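Local coordinates for adhesion and penetration protein autotransporter (Haemophilus influenzae, PDB 3SYJ) that promotes bacterial adherence to and invasion of host cells, with a self-associating passenger domain that is also a probable serine protease, at residues A353-Q358 with S375-Q380. Sequence-based numbering, arbitrary orientation.
Sequences ASDINQ and SNQTWQ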
# COMPACT_ATOMS: atom_id res chain seq x y z
N ALA A 353 22.33 4.19 70.82
CA ALA A 353 23.17 4.98 71.72
C ALA A 353 24.60 4.44 71.76
O ALA A 353 25.52 5.14 72.21
CB ALA A 353 22.57 4.99 73.12
N SER A 354 24.79 3.21 71.29
CA SER A 354 26.13 2.64 71.19
C SER A 354 26.18 1.66 70.03
O SER A 354 25.13 1.24 69.53
CB SER A 354 26.53 1.91 72.48
OG SER A 354 25.87 0.65 72.57
N ASP A 355 27.38 1.28 69.61
CA ASP A 355 27.51 0.18 68.66
C ASP A 355 26.79 -1.03 69.22
O ASP A 355 26.74 -1.24 70.43
CB ASP A 355 28.97 -0.17 68.44
CG ASP A 355 29.71 0.88 67.66
OD1 ASP A 355 29.04 1.77 67.10
OD2 ASP A 355 30.95 0.81 67.60
N ILE A 356 26.23 -1.83 68.32
CA ILE A 356 25.54 -3.05 68.71
C ILE A 356 26.02 -4.25 67.91
O ILE A 356 25.98 -4.25 66.67
CB ILE A 356 24.02 -2.91 68.56
CG1 ILE A 356 23.48 -1.87 69.54
CG2 ILE A 356 23.34 -4.27 68.77
CD1 ILE A 356 23.52 -2.33 70.98
N ASN A 357 26.47 -5.27 68.60
CA ASN A 357 26.74 -6.58 68.05
C ASN A 357 25.85 -7.61 68.71
O ASN A 357 26.08 -8.07 69.79
CB ASN A 357 28.21 -6.94 68.22
CG ASN A 357 28.59 -8.22 67.52
OD1 ASN A 357 27.79 -8.94 67.00
ND2 ASN A 357 29.84 -8.47 67.48
N GLN A 358 24.80 -7.93 67.98
CA GLN A 358 23.79 -8.85 68.38
C GLN A 358 24.20 -10.34 68.28
O GLN A 358 23.53 -11.20 68.73
CB GLN A 358 22.55 -8.55 67.56
CG GLN A 358 21.30 -8.36 68.34
CD GLN A 358 20.11 -7.95 67.51
OE1 GLN A 358 20.23 -7.25 66.55
NE2 GLN A 358 18.99 -8.37 67.90
N SER A 375 25.26 9.16 66.81
CA SER A 375 26.45 9.60 66.17
C SER A 375 27.11 8.92 64.95
O SER A 375 27.07 9.43 63.88
CB SER A 375 27.56 9.64 67.18
OG SER A 375 28.56 10.44 66.69
N ASN A 376 27.70 7.76 65.15
CA ASN A 376 28.20 6.90 64.11
C ASN A 376 28.13 5.46 64.56
O ASN A 376 28.88 4.64 64.14
CB ASN A 376 29.61 7.30 63.75
CG ASN A 376 30.61 7.15 64.91
OD1 ASN A 376 30.25 7.06 66.10
ND2 ASN A 376 31.88 7.15 64.55
N GLN A 377 27.20 5.20 65.44
CA GLN A 377 26.98 3.85 65.96
C GLN A 377 26.66 2.88 64.82
O GLN A 377 25.96 3.23 63.87
CB GLN A 377 25.85 3.86 66.99
CG GLN A 377 26.24 4.47 68.33
CD GLN A 377 26.22 5.99 68.31
OE1 GLN A 377 25.56 6.60 67.47
NE2 GLN A 377 26.94 6.61 69.24
N THR A 378 27.19 1.66 64.92
CA THR A 378 26.97 0.63 63.90
C THR A 378 26.10 -0.53 64.41
O THR A 378 25.90 -0.68 65.62
CB THR A 378 28.30 0.05 63.39
OG1 THR A 378 29.01 -0.56 64.48
CG2 THR A 378 29.16 1.14 62.77
N TRP A 379 25.58 -1.34 63.49
CA TRP A 379 24.86 -2.56 63.87
C TRP A 379 25.41 -3.79 63.17
O TRP A 379 25.91 -3.70 62.04
CB TRP A 379 23.36 -2.46 63.60
CG TRP A 379 22.61 -3.75 63.88
CD1 TRP A 379 22.15 -4.18 65.09
CD2 TRP A 379 22.25 -4.78 62.93
NE1 TRP A 379 21.53 -5.40 64.96
CE2 TRP A 379 21.57 -5.79 63.65
CE3 TRP A 379 22.44 -4.95 61.55
CZ2 TRP A 379 21.08 -6.95 63.04
CZ3 TRP A 379 21.95 -6.10 60.94
CH2 TRP A 379 21.28 -7.09 61.69
N GLN A 380 25.29 -4.93 63.83
CA GLN A 380 25.77 -6.21 63.34
C GLN A 380 24.98 -7.33 64.00
O GLN A 380 24.90 -7.39 65.23
CB GLN A 380 27.25 -6.36 63.69
CG GLN A 380 27.94 -7.53 63.02
CD GLN A 380 29.40 -7.63 63.38
OE1 GLN A 380 29.85 -7.04 64.36
NE2 GLN A 380 30.15 -8.39 62.59
O HOH W 1 28.49 -2.93 65.49
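Backbone bonds pair I356 and N357 in parallel with W379 and Q380: I356 N donates to T378 O, Q358 N to Q380 O (2.8 Å), and Q380 N only weakly to I356 O. A water gives a second hydrogen bond to I356 O and also binds T378 OG1. Ahead of the bridged pairs, D355 OD1 accepts the N-H of T378 at 2.9 Å, met from above the carboxylate plane. The two short strands lie on successive coils of the passenger's right-handed beta-helix and pair in parallel; N357 hydrogen-bonds through its backbone to A307 of strand 301-308. Facing inward, the W379 indole donates NE1-H to Q358 OE1 (2.8 Å), the oxygen lying in the ring plane with the amide turned 68° to it. This joins two buried polar groups, while Q358 NE2 bonds E338 O. Beside it, I356 CG2 packs against W379 CD1 at 3.9 Å. On the other sheet face N357 and Q380 lie side by side, amide planes 24° apart, without a mutual hydrogen bond; N357 OD1 accepts from G359 N and Q380 NE2 donates to D402 OD1. Upstream, Q377 CG presses on S354 C (3.3 Å), and the chain, bent at chi2 (79°), leaves OE1 to accept the S375 N-H.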